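Local coordinates for uncharacterized protein (Chaetomium thermophilum, PDB 3LPZ) that probably serves as the Get4 component of the Get pathway for tail-anchored protein biogenesis, an alpha-solenoid that binds Get5, at residues N10-E13 against R14-R18; P196-V200 against A201-A205; N275-N278 against G279-D282; K99-G102 against C103-L106; V55-L58 against A59-Q63. One frame throughout, in Å; residues are numbered along the deposited sequence. Where two conformers were deposited one is given.

Contact 1 (N10-E13 against R14-R18)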
loop_
_atom_site.group_PDB
_atom_site.type_symbol
_atom_site.label_atom_id
_atom_site.label_comp_id
_atom_site.label_asym_id
_atom_site.label_seq_id
_atom_site.Cartn_x
_atom_site.Cartn_y
_atom_site.Cartn_z
ATOM N N ASN A 10 -33.229 -23.052 4.683
ATOM C CA ASN A 10 -34.341 -22.346 3.982
ATOM C C ASN A 10 -34.894 -21.235 4.847
ATOM O O ASN A 10 -35.367 -20.208 4.333
ATOM C CB ASN A 10 -35.469 -23.309 3.615
ATOM C CG ASN A 10 -36.088 -22.991 2.258
ATOM O OD1 ASN A 10 -37.266 -22.609 2.162
ATOM N ND2 ASN A 10 -35.288 -23.129 1.197
ATOM N N LYS A 11 -34.857 -21.446 6.157
ATOM C CA LYS A 11 -35.328 -20.433 7.087
ATOM C C LYS A 11 -34.486 -19.141 6.988
ATOM O O LYS A 11 -35.054 -18.042 6.951
ATOM C CB LYS A 11 -35.349 -20.957 8.528
ATOM C CG LYS A 11 -36.097 -20.023 9.482
ATOM C CD LYS A 11 -35.847 -20.351 10.965
ATOM C CE LYS A 11 -36.416 -19.241 11.846
ATOM N NZ LYS A 11 -36.266 -19.505 13.307
ATOM N N ILE A 12 -33.153 -19.288 6.939
ATOM C CA ILE A 12 -32.230 -18.140 6.906
ATOM C C ILE A 12 -32.511 -17.309 5.655
ATOM O O ILE A 12 -32.607 -16.082 5.716
ATOM C CB ILE A 12 -30.721 -18.563 6.894
ATOM C CG1 ILE A 12 -30.387 -19.599 7.970
ATOM C CG2 ILE A 12 -29.804 -17.332 7.010
ATOM C CD1 ILE A 12 -30.523 -19.107 9.361
ATOM N N GLU A 13 -32.657 -18.004 4.528
ATOM C CA GLU A 13 -32.907 -17.370 3.240
ATOM C C GLU A 13 -34.214 -16.560 3.234
ATOM O O GLU A 13 -34.261 -15.455 2.692
ATOM C CB GLU A 13 -32.879 -18.415 2.117
ATOM C CG GLU A 13 -31.657 -19.319 2.205
ATOM C CD GLU A 13 -31.295 -19.992 0.899
ATOM O OE1 GLU A 13 -32.217 -20.458 0.187
ATOM O OE2 GLU A 13 -30.076 -20.065 0.591
ATOM N N ARG A 14 -35.257 -17.091 3.868
ATOM C CA ARG A 14 -36.504 -16.328 4.032
ATOM C C ARG A 14 -36.374 -15.124 4.987
ATOM O O ARG A 14 -36.964 -14.075 4.747
ATOM C CB ARG A 14 -37.652 -17.234 4.481
ATOM C CG ARG A 14 -38.055 -18.287 3.441
ATOM C CD ARG A 14 -39.451 -18.879 3.720
ATOM N NE ARG A 14 -39.558 -19.459 5.058
ATOM C CZ ARG A 14 -39.140 -20.678 5.393
ATOM N NH1 ARG A 14 -38.567 -21.465 4.481
ATOM N NH2 ARG A 14 -39.289 -21.102 6.650
ATOM N N ILE A 15 -35.622 -15.269 6.071
ATOM C CA ILE A 15 -35.403 -14.125 6.977
ATOM C C ILE A 15 -34.702 -12.997 6.215
ATOM O O ILE A 15 -35.152 -11.847 6.222
ATOM C CB ILE A 15 -34.631 -14.524 8.265
ATOM C CG1 ILE A 15 -35.568 -15.285 9.191
ATOM C CG2 ILE A 15 -34.035 -13.263 8.993
ATOM C CD1 ILE A 15 -34.863 -16.230 10.098
ATOM N N ILE A 16 -33.654 -13.373 5.497
ATOM C CA ILE A 16 -32.918 -12.456 4.632
ATOM C C ILE A 16 -33.779 -11.748 3.582
ATOM O O ILE A 16 -33.727 -10.527 3.477
ATOM C CB ILE A 16 -31.698 -13.162 3.974
ATOM C CG1 ILE A 16 -30.653 -13.437 5.074
ATOM C CG2 ILE A 16 -31.080 -12.264 2.853
ATOM C CD1 ILE A 16 -29.526 -14.377 4.695
ATOM N N ALA A 17 -34.553 -12.522 2.813
ATOM C CA ALA A 17 -35.387 -11.978 1.744
ATOM C C ALA A 17 -36.395 -10.978 2.321
ATOM O O ALA A 17 -36.630 -9.906 1.738
ATOM C CB ALA A 17 -36.101 -13.121 0.955
ATOM N N ARG A 18 -36.970 -11.334 3.468
ATOM C CA ARG A 18 -37.912 -10.474 4.186
ATOM C C ARG A 18 -37.268 -9.137 4.564
ATOM O O ARG A 18 -37.816 -8.076 4.268
ATOM C CB ARG A 18 -38.455 -11.201 5.426
ATOM C CG ARG A 18 -39.766 -10.647 5.966
ATOM C CD ARG A 18 -40.492 -11.656 6.867
ATOM N NE ARG A 18 -39.776 -11.930 8.114
ATOM C CZ ARG A 18 -39.279 -13.116 8.463
ATOM N NH1 ARG A 18 -39.417 -14.164 7.665
ATOM N NH2 ARG A 18 -38.645 -13.252 9.619
#

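Contact 2 (P196-V200 against A201-A205)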
loop_
_atom_site.group_PDB
_atom_site.type_symbol
_atom_site.label_atom_id
_atom_site.label_comp_id
_atom_site.label_asym_id
_atom_site.label_seq_id
_atom_site.Cartn_x
_atom_site.Cartn_y
_atom_site.Cartn_z
ATOM N N PRO A 196 9.868 1.924 -2.223
ATOM C CA PRO A 196 9.078 1.256 -1.174
ATOM C C PRO A 196 9.008 -0.272 -1.315
ATOM O O PRO A 196 8.979 -0.976 -0.285
ATOM C CB PRO A 196 7.681 1.918 -1.310
ATOM C CG PRO A 196 7.995 3.314 -1.783
ATOM C CD PRO A 196 9.129 3.066 -2.808
ATOM N N TYR A 197 8.964 -0.786 -2.552
ATOM C CA TYR A 197 9.013 -2.241 -2.740
ATOM C C TYR A 197 10.334 -2.849 -2.301
ATOM O O TYR A 197 10.320 -3.924 -1.689
ATOM C CB TYR A 197 8.691 -2.663 -4.181
ATOM C CG TYR A 197 7.210 -2.578 -4.479
ATOM C CD1 TYR A 197 6.281 -3.309 -3.722
ATOM C CD2 TYR A 197 6.742 -1.793 -5.534
ATOM C CE1 TYR A 197 4.893 -3.249 -4.019
ATOM C CE2 TYR A 197 5.364 -1.740 -5.852
ATOM C CZ TYR A 197 4.456 -2.456 -5.068
ATOM O OH TYR A 197 3.117 -2.370 -5.355
ATOM N N LEU A 198 11.454 -2.171 -2.597
ATOM C CA LEU A 198 12.755 -2.610 -2.087
ATOM C C LEU A 198 12.756 -2.625 -0.549
ATOM O O LEU A 198 13.249 -3.568 0.056
ATOM C CB LEU A 198 13.902 -1.726 -2.606
ATOM C CG LEU A 198 14.239 -1.848 -4.090
ATOM C CD1 LEU A 198 15.415 -0.903 -4.449
ATOM C CD2 LEU A 198 14.517 -3.311 -4.487
ATOM N N LEU A 199 12.181 -1.590 0.069
ATOM C CA LEU A 199 12.108 -1.509 1.537
ATOM C C LEU A 199 11.305 -2.631 2.218
ATOM O O LEU A 199 11.561 -2.943 3.374
ATOM C CB LEU A 199 11.566 -0.145 1.984
ATOM C CG LEU A 199 12.479 1.059 1.693
ATOM C CD1 LEU A 199 11.750 2.381 2.101
ATOM C CD2 LEU A 199 13.810 0.938 2.409
ATOM N N VAL A 200 10.329 -3.213 1.533
ATOM C CA VAL A 200 9.585 -4.365 2.092
ATOM C C VAL A 200 10.098 -5.666 1.466
ATOM O O VAL A 200 9.384 -6.670 1.418
ATOM C CB VAL A 200 8.036 -4.215 1.936
ATOM C CG1 VAL A 200 7.558 -3.020 2.761
ATOM C CG2 VAL A 200 7.623 -4.055 0.448
ATOM N N ALA A 201 11.327 -5.606 0.944
ATOM C CA ALA A 201 12.063 -6.791 0.482
ATOM C C ALA A 201 11.337 -7.503 -0.653
ATOM O O ALA A 201 11.310 -8.738 -0.710
ATOM C CB ALA A 201 12.323 -7.750 1.678
ATOM N N ASN A 202 10.740 -6.725 -1.560
ATOM C CA ASN A 202 10.043 -7.276 -2.690
ATOM C C ASN A 202 10.694 -6.754 -3.982
ATOM O O ASN A 202 10.219 -5.813 -4.591
ATOM C CB ASN A 202 8.564 -6.881 -2.632
ATOM C CG ASN A 202 7.699 -7.725 -3.573
ATOM O OD1 ASN A 202 8.213 -8.364 -4.483
ATOM N ND2 ASN A 202 6.377 -7.704 -3.362
ATOM N N VAL A 203 11.818 -7.358 -4.342
ATOM C CA VAL A 203 12.588 -6.979 -5.502
ATOM C C VAL A 203 11.788 -7.180 -6.776
ATOM O O VAL A 203 11.854 -6.364 -7.666
ATOM C CB VAL A 203 13.951 -7.746 -5.546
ATOM C CG1 VAL A 203 14.800 -7.296 -6.758
ATOM C CG2 VAL A 203 14.723 -7.443 -4.269
ATOM N N ARG A 204 11.049 -8.281 -6.859
ATOM C CA ARG A 204 10.212 -8.586 -8.012
ATOM C C ARG A 204 9.282 -7.413 -8.311
ATOM O O ARG A 204 9.174 -6.957 -9.450
ATOM C CB ARG A 204 9.360 -9.829 -7.736
ATOM C CG ARG A 204 8.772 -10.453 -8.990
ATOM C CD ARG A 204 7.270 -10.745 -8.852
ATOM N NE ARG A 204 6.470 -9.725 -9.537
ATOM C CZ ARG A 204 5.644 -8.873 -8.932
ATOM N NH1 ARG A 204 5.480 -8.927 -7.620
ATOM N NH2 ARG A 204 4.964 -7.991 -9.653
ATOM N N ALA A 205 8.601 -6.945 -7.268
ATOM C CA ALA A 205 7.666 -5.837 -7.397
ATOM C C ALA A 205 8.394 -4.538 -7.799
ATOM O O ALA A 205 7.921 -3.795 -8.648
ATOM C CB ALA A 205 6.916 -5.632 -6.076
#

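Contact 3 (N275-N278 against G279-D282)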
loop_
_atom_site.group_PDB
_atom_site.type_symbol
_atom_site.label_atom_id
_atom_site.label_comp_id
_atom_site.label_asym_id
_atom_site.label_seq_id
_atom_site.Cartn_x
_atom_site.Cartn_y
_atom_site.Cartn_z
ATOM N N ASN A 275 22.337 15.109 -3.856
ATOM C CA ASN A 275 22.411 16.230 -2.907
ATOM C C ASN A 275 21.308 17.253 -3.144
ATOM O O ASN A 275 20.833 17.877 -2.199
ATOM C CB ASN A 275 23.803 16.915 -2.949
ATOM C CG ASN A 275 24.850 16.202 -2.089
ATOM O OD1 ASN A 275 24.545 15.248 -1.360
ATOM N ND2 ASN A 275 26.095 16.672 -2.164
ATOM N N GLU A 276 20.898 17.415 -4.400
ATOM C CA GLU A 276 19.807 18.313 -4.761
ATOM C C GLU A 276 18.435 17.887 -4.217
ATOM O O GLU A 276 17.485 18.669 -4.265
ATOM C CB GLU A 276 19.717 18.446 -6.287
ATOM C CG GLU A 276 20.936 19.105 -6.930
ATOM C CD GLU A 276 20.783 19.315 -8.442
ATOM O OE1 GLU A 276 19.729 18.970 -9.015
ATOM O OE2 GLU A 276 21.732 19.841 -9.061
ATOM N N LEU A 277 18.322 16.651 -3.721
ATOM C CA LEU A 277 17.046 16.114 -3.263
ATOM C C LEU A 277 16.711 16.597 -1.841
ATOM O O LEU A 277 15.614 16.349 -1.320
ATOM C CB LEU A 277 17.098 14.578 -3.287
ATOM C CG LEU A 277 16.569 13.772 -4.483
ATOM C CD1 LEU A 277 16.618 14.540 -5.769
ATOM C CD2 LEU A 277 17.267 12.424 -4.589
ATOM N N ASN A 278 17.699 17.252 -1.233
ATOM C CA ASN A 278 17.684 17.689 0.171
ATOM C C ASN A 278 17.055 16.684 1.141
ATOM O O ASN A 278 16.167 16.981 1.944
ATOM C CB ASN A 278 17.267 19.172 0.356
ATOM C CG ASN A 278 15.785 19.364 0.599
ATOM O OD1 ASN A 278 14.950 18.873 -0.152
ATOM N ND2 ASN A 278 15.455 20.119 1.645
ATOM N N GLY A 279 17.576 15.457 1.038
ATOM C CA GLY A 279 17.341 14.401 2.019
ATOM C C GLY A 279 16.178 13.454 1.821
ATOM O O GLY A 279 16.028 12.506 2.612
ATOM N N ILE A 280 15.351 13.664 0.795
ATOM C CA ILE A 280 14.103 12.889 0.725
ATOM C C ILE A 280 14.303 11.389 0.477
ATOM O O ILE A 280 13.378 10.608 0.706
ATOM C CB ILE A 280 13.042 13.434 -0.292
ATOM C CG1 ILE A 280 13.593 13.396 -1.735
ATOM C CG2 ILE A 280 12.480 14.830 0.174
ATOM C CD1 ILE A 280 12.529 13.709 -2.835
ATOM N N TRP A 281 15.472 10.992 -0.020
ATOM C CA TRP A 281 15.752 9.546 -0.195
ATOM C C TRP A 281 16.695 8.961 0.860
ATOM O O TRP A 281 17.036 7.779 0.775
ATOM C CB TRP A 281 16.346 9.218 -1.571
ATOM C CG TRP A 281 15.471 9.493 -2.765
ATOM C CD1 TRP A 281 14.175 9.956 -2.771
ATOM C CD2 TRP A 281 15.837 9.310 -4.141
ATOM N NE1 TRP A 281 13.720 10.084 -4.074
ATOM C CE2 TRP A 281 14.719 9.693 -4.931
ATOM C CE3 TRP A 281 17.005 8.875 -4.785
ATOM C CZ2 TRP A 281 14.740 9.648 -6.326
ATOM C CZ3 TRP A 281 17.018 8.823 -6.184
ATOM C CH2 TRP A 281 15.902 9.207 -6.935
ATOM N N ASP A 282 17.137 9.775 1.823
ATOM C CA ASP A 282 18.263 9.415 2.699
ATOM C C ASP A 282 17.962 8.185 3.548
ATOM O O ASP A 282 18.755 7.249 3.596
ATOM C CB ASP A 282 18.627 10.567 3.644
ATOM C CG ASP A 282 19.432 11.662 2.980
ATOM O OD1 ASP A 282 19.940 11.476 1.847
ATOM O OD2 ASP A 282 19.559 12.728 3.632
#

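Contact 4 (K99-G102 against C103-L106)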
loop_
_atom_site.group_PDB
_atom_site.type_symbol
_atom_site.label_atom_id
_atom_site.label_comp_id
_atom_site.label_asym_id
_atom_site.label_seq_id
_atom_site.Cartn_x
_atom_site.Cartn_y
_atom_site.Cartn_z
ATOM N N LYS A 99 -16.994 -11.699 0.717
ATOM C CA LYS A 99 -18.094 -10.956 1.361
ATOM C C LYS A 99 -17.653 -9.544 1.734
ATOM O O LYS A 99 -18.427 -8.587 1.593
ATOM C CB LYS A 99 -18.610 -11.705 2.588
ATOM C CG LYS A 99 -19.375 -12.959 2.229
ATOM C CD LYS A 99 -19.894 -13.688 3.479
ATOM C CE LYS A 99 -20.529 -15.057 3.129
ATOM N NZ LYS A 99 -19.517 -16.073 2.715
ATOM N N LEU A 100 -16.426 -9.412 2.241
ATOM C CA LEU A 100 -15.922 -8.090 2.666
ATOM C C LEU A 100 -15.712 -7.172 1.451
ATOM O O LEU A 100 -16.059 -5.976 1.511
ATOM C CB LEU A 100 -14.654 -8.212 3.526
ATOM C CG LEU A 100 -14.901 -8.913 4.881
ATOM C CD1 LEU A 100 -13.575 -9.196 5.599
ATOM C CD2 LEU A 100 -15.793 -8.063 5.809
ATOM N N LEU A 101 -15.192 -7.733 0.355
ATOM C CA LEU A 101 -15.036 -6.953 -0.897
ATOM C C LEU A 101 -16.383 -6.569 -1.486
ATOM O O LEU A 101 -16.529 -5.487 -2.048
ATOM C CB LEU A 101 -14.191 -7.721 -1.950
ATOM C CG LEU A 101 -12.729 -7.932 -1.553
ATOM C CD1 LEU A 101 -12.088 -8.894 -2.530
ATOM C CD2 LEU A 101 -11.951 -6.580 -1.531
ATOM N N GLY A 102 -17.375 -7.448 -1.351
ATOM C CA GLY A 102 -18.722 -7.123 -1.809
ATOM C C GLY A 102 -19.270 -5.902 -1.061
ATOM O O GLY A 102 -19.935 -5.035 -1.674
ATOM N N CYS A 103 -19.030 -5.825 0.247
ATOM C CA CYS A 103 -19.444 -4.629 1.023
ATOM C C CYS A 103 -18.636 -3.386 0.628
ATOM O O CYS A 103 -19.207 -2.304 0.362
ATOM C CB CYS A 103 -19.313 -4.866 2.537
ATOM S SG CYS A 103 -20.436 -6.140 3.188
ATOM N N LEU A 104 -17.317 -3.555 0.582
ATOM C CA LEU A 104 -16.373 -2.461 0.285
ATOM C C LEU A 104 -16.747 -1.672 -0.964
ATOM O O LEU A 104 -16.766 -0.424 -0.956
ATOM C CB LEU A 104 -14.950 -3.021 0.094
ATOM C CG LEU A 104 -13.830 -1.982 -0.140
ATOM C CD1 LEU A 104 -13.731 -1.043 1.050
ATOM C CD2 LEU A 104 -12.435 -2.649 -0.412
ATOM N N ARG A 105 -17.027 -2.407 -2.041
ATOM C CA ARG A 105 -17.253 -1.796 -3.339
ATOM C C ARG A 105 -18.602 -1.075 -3.402
ATOM O O ARG A 105 -18.836 -0.291 -4.305
ATOM C CB ARG A 105 -17.163 -2.842 -4.438
ATOM C CG ARG A 105 -15.744 -3.406 -4.599
ATOM C CD ARG A 105 -15.679 -4.223 -5.886
ATOM N NE ARG A 105 -14.393 -4.901 -6.130
ATOM C CZ ARG A 105 -13.315 -4.329 -6.668
ATOM N NH1 ARG A 105 -13.330 -3.033 -6.983
ATOM N NH2 ARG A 105 -12.207 -5.053 -6.880
ATOM N N LEU A 106 -19.485 -1.329 -2.437
ATOM C CA LEU A 106 -20.782 -0.642 -2.425
ATOM C C LEU A 106 -20.853 0.628 -1.582
ATOM O O LEU A 106 -21.856 1.339 -1.635
ATOM C CB LEU A 106 -21.909 -1.615 -2.066
ATOM C CG LEU A 106 -22.203 -2.744 -3.076
ATOM C CD1 LEU A 106 -23.068 -3.832 -2.405
ATOM C CD2 LEU A 106 -22.890 -2.236 -4.336
#

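Contact 5 (V55-L58 against A59-Q63)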
loop_
_atom_site.group_PDB
_atom_site.type_symbol
_atom_site.label_atom_id
_atom_site.label_comp_id
_atom_site.label_asym_id
_atom_site.label_seq_id
_atom_site.Cartn_x
_atom_site.Cartn_y
_atom_site.Cartn_z
ATOM N N VAL A 55 -23.210 -14.437 9.670
ATOM C CA VAL A 55 -22.428 -13.875 8.582
ATOM C C VAL A 55 -23.264 -13.677 7.315
ATOM O O VAL A 55 -23.181 -12.617 6.682
ATOM C CB VAL A 55 -21.145 -14.745 8.276
ATOM C CG1 VAL A 55 -20.574 -14.443 6.860
ATOM C CG2 VAL A 55 -20.082 -14.519 9.333
ATOM N N ASP A 56 -24.045 -14.686 6.928
ATOM C CA ASP A 56 -24.830 -14.585 5.687
ATOM C C ASP A 56 -25.848 -13.454 5.842
ATOM O O ASP A 56 -26.018 -12.646 4.936
ATOM C CB ASP A 56 -25.554 -15.893 5.350
ATOM C CG ASP A 56 -24.630 -16.967 4.776
ATOM O OD1 ASP A 56 -23.494 -16.672 4.360
ATOM O OD2 ASP A 56 -25.049 -18.136 4.754
ATOM N N ILE A 57 -26.501 -13.394 7.003
ATOM C CA ILE A 57 -27.468 -12.329 7.287
ATOM C C ILE A 57 -26.835 -10.931 7.224
ATOM O O ILE A 57 -27.327 -10.053 6.506
ATOM C CB ILE A 57 -28.172 -12.543 8.648
ATOM C CG1 ILE A 57 -29.058 -13.802 8.565
ATOM C CG2 ILE A 57 -29.011 -11.296 9.037
ATOM C CD1 ILE A 57 -29.458 -14.360 9.912
ATOM N N LEU A 58 -25.755 -10.728 7.972
ATOM C CA LEU A 58 -25.080 -9.416 7.982
ATOM C C LEU A 58 -24.550 -9.014 6.602
ATOM O O LEU A 58 -24.713 -7.855 6.181
ATOM C CB LEU A 58 -23.938 -9.404 9.028
ATOM C CG LEU A 58 -24.472 -9.480 10.466
ATOM C CD1 LEU A 58 -23.342 -9.720 11.470
ATOM C CD2 LEU A 58 -25.239 -8.217 10.826
ATOM N N ALA A 59 -23.888 -9.943 5.909
ATOM C CA ALA A 59 -23.328 -9.612 4.586
ATOM C C ALA A 59 -24.431 -9.274 3.572
ATOM O O ALA A 59 -24.303 -8.309 2.841
ATOM C CB ALA A 59 -22.396 -10.768 4.039
ATOM N N SER A 60 -25.505 -10.065 3.524
ATOM C CA SER A 60 -26.549 -9.814 2.523
ATOM C C SER A 60 -27.267 -8.501 2.810
ATOM O O SER A 60 -27.468 -7.693 1.904
ATOM C CB SER A 60 -27.594 -10.942 2.498
ATOM O OG SER A 60 -26.970 -12.189 2.310
ATOM N N VAL A 61 -27.629 -8.272 4.068
ATOM C CA VAL A 61 -28.409 -7.089 4.428
ATOM C C VAL A 61 -27.556 -5.806 4.394
ATOM O O VAL A 61 -28.045 -4.730 4.005
ATOM C CB VAL A 61 -29.129 -7.242 5.803
ATOM C CG1 VAL A 61 -29.819 -5.914 6.222
ATOM C CG2 VAL A 61 -30.160 -8.434 5.787
ATOM N N SER A 62 -26.293 -5.917 4.808
ATOM C CA SER A 62 -25.355 -4.807 4.683
ATOM C C SER A 62 -25.270 -4.333 3.234
ATOM O O SER A 62 -25.363 -3.126 2.960
ATOM C CB SER A 62 -23.941 -5.195 5.134
ATOM O OG SER A 62 -23.060 -4.138 4.769
ATOM N N GLN A 63 -25.076 -5.279 2.319
ATOM C CA GLN A 63 -24.983 -4.942 0.900
ATOM C C GLN A 63 -26.290 -4.319 0.378
ATOM O O GLN A 63 -26.257 -3.323 -0.390
ATOM C CB GLN A 63 -24.533 -6.147 0.065
ATOM C CG GLN A 63 -23.126 -6.606 0.484
ATOM C CD GLN A 63 -22.649 -7.851 -0.214
ATOM O OE1 GLN A 63 -23.294 -8.325 -1.134
ATOM N NE2 GLN A 63 -21.501 -8.392 0.221
#

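Contact 1 (N10-E13 against R14-R18)
R14 folds its guanidinium back over the start of the helix, so that one face of the flat group lies above K11 CA, with NH2 the nearest nitrogen at 4.0 Å from K11 CA. The chain leaves with CG anti to the carbonyl carbon and then bends at chi3 (-56°), which turns the guanidinium toward N10 instead of straight out into solvent. N10 OD1 meets the edge of that group in its plane, 2.9 Å from R14 NH1, while the amide itself is turned by 50° against the guanidinium. A long, flexible arginine suits this place: its methylenes can follow the helix surface, CG passing N10 O, before the guanidinium, which carries the charge. Backbone bonds of the i to i+4 kind run beneath, from R14 N to N10 O through A17 N to E13 O; the one from I16 N to I12 O, at 2.9 Å, is the straightest, with an N-H...O angle of 174°. From K11 on, these residues form the start of helix 11-25, the first helix of an alpha-solenoid, and its two sides differ accordingly. R14, E13 and A17 face outward, whereas the isoleucines look to the neighbouring helices 28-47 and 51-67. I12 CG2 touches I16 CD1 at 3.8 Å, two branched chains meeting at a slant, and I12 and I16 both pack on I57. K11, extended beyond CG, runs its apolar stem past I15, where CE lies 3.8 Å from I15 CD1; I15 and K11 both reach Y45 of helix 28-47.

Contact 2 (P196-V200 against A201-A205)
Y197 presents one ring face to A205, whose CB methyl stands over it, 3.5 Å from the ring centroid and only 20° off the ring normal. This CH-pi contact is tightest at Y197 CD1, 3.4 Å from A205 CB. A side chain as small as alanine's lets helix 203-220 come down onto the flat aromatic. The ring points this way because CG is anti to the carbonyl carbon (chi1 -76°), and OH at its far end hydrogen-bonds L159 O. L198 CD2 and V203 CG2 meet at 4.1 Å, two apolar branches slanting across each other and also covered by helices 243-256 and 282-293. Between these contacts the chain reverses in a Schellman motif that ends helix 186-199: N202 N bonds to Y197 O (2.8 Å), A201 N bonds to L198 O, and A201 takes the positive phi of the C-prime residue. N202 then serves as N-cap of the next helix, its OD1 accepting from A205 N at 3.1 Å, with the donor well above the carbonyl plane, off its lone pairs. A serine in place of Y197 would probably leave a gap under A205 and L159 O without its tyrosine partner. Asparagine suits the cap because its short amide can turn an oxygen back to an N-H of the first helical turn, which no preceding turn can accept. Chemically, Y197 O and L198 O are thus taken up by the Schellman bonds, L198 O also by Y292 OH, while the Y197 ring face packs on A205 across the joint.

Contact 3 (N275-N278 against G279-D282)
L277 and W281 are brought together by torsions of unequal ease: the leucine is bent away from the usual staggered positions (chi1 -95°, chi2 27°), while the tryptophan holds CG anti to the carbonyl carbon (chi1 -64°). The result is that L277 CD2 sits over the centre of the six-membered ring, 3.6 Å from its centroid. This is a CH-pi contact made by one methyl on one face; L277 CD2 lies 3.5 Å from W281 CD2 and 3.6 Å from W281 CE3. I280 CG1 flanks the same leucine, 4.0 Å from L277 CB, the two chains crossing at about a right angle. From L277 to I280 the chain makes a type I' beta turn, in the loop joining helices 271-275 and 282-293 of the solenoid. Its two central residues, N278 and G279, both have positive phi, a conformation that asparagine and glycine tolerate better than other residues. Glycine is apt for a second reason, since a beta carbon at G279 would run into N278 O. The hydrogen bond closing the turn, I280 N to L277 O, is weak at 3.4 Å, and a firmer backbone bond follows from D282 N to G279 O. W281 is buried against L244, F247 and I248 of helix 243-256 and A191 of helix 186-199, and L277 also reaches L244 and L188, so the indole is wedged between the turn and these two helices. An alanine in place of W281 is likely to leave the L277 methyl without its aromatic face and to open a gap beside helix 243-256.

Contact 4 (K99-G102 against C103-L106)
C103 SG lies 3.5 Å from K99 O on helix 94-104 of the alpha-solenoid, on a side of the helix packed among its neighbours, while another side lies near solvent. The tight part rests on the buried L100, C103 and L104. Branched leucines suit this seat because each can fill the spaces left by its neighbours: L104 reaches V118 and L145, on helices 112-128 and 136-148, and L100 is enclosed by F117, M121 and W124. C103, a small residue, fits the close side toward A78 and S62, and beside it G102, with no side chain, leaves room for Q63 of helix 51-67, whose NE2 packs against G102 C. Backbone bonds hold the frame, L104 N to L100 O at 2.9 Å and C103 N to K99 O at 3.1 Å. At the margin L101 CD2 and L104 CD2 make a light contact at 4.1 Å, slanting past each other; L104 gets there by setting CG anti to its backbone N (chi1 -176°). R105 carries the contrast. Its N still bonds to L101 O at 3.1 Å, but its long chain, extended from CG to NE, lies on the exposed surface; there R105 CG comes 3.4 Å from L101 O, and the side chain also touches V141 of helix 136-148. Past the last of these turns L106 N bonds to C103 O, and L106 lies alongside the backbone with its CD1 methyl 3.4 Å from G102 O.

Contact 5 (V55-L58 against A59-Q63)
V55 O, D56 O, I57 O and L58 O each receive the backbone N-H of the residue four places on, A59 through S62, in regular helical bonds of 2.9 to 3.0 Å. D56 O has a second donor: S60 OG bonds to it at 2.8 Å, shorter than the 3.0 Å from S60 N, and the two reach the carbonyl oxygen from opposite faces of its plane. S60 can do this because OG is anti to its carbonyl carbon (chi1 -55°), which folds the hydroxyl back over the preceding turn. Serine is apt here, as it satisfies its own polar group within the helix and remains small enough for I16 and Q20 of helix 11-25 to pack against it. Helix 51-67 belongs to the alpha-solenoid and is touched by helices 11-25, 28-47, 71-88 and 94-104, and its residues are sized accordingly. A59 CB comes within 3.3 Å of V55 O, a methyl that occupies little room. I57 CG2 and V61 CG2 are only loosely in touch at 4.5 Å; both side chains touch T38, I57 also I16, and V61 also I23 and L77. V61 CG2 lies 3.3 Å from I57 O. S62 points its hydroxyl another way, OG anti to the backbone N (chi1 170°), so that it hydrogen-bonds G74 O of helix 71-88 while its CB sits 3.0 Å from L58 O.

From the N terminus the contacts come in series, 1, 5, 4, 2 and 3; each is local, and none nests within or crosses another. Contact 1 opens the solenoid on helix 11-25 and touches contact 5 on helix 51-67, where I16 also packs against D56 O. Contact 5 in turn meets contact 4 on helix 94-104 through V55 with K99, so these three tie together helices 11-25, 51-67 and 94-104 at the N-terminal end of the solenoid. Contact 2 closes the tight link between helices 186-199 and 203-220, and contact 3 the loop before helix 282-293, their centres about 20 Å apart. Contacts 1 and 3 lie on opposite sides of the chain's centre, with centres about 61 Å apart.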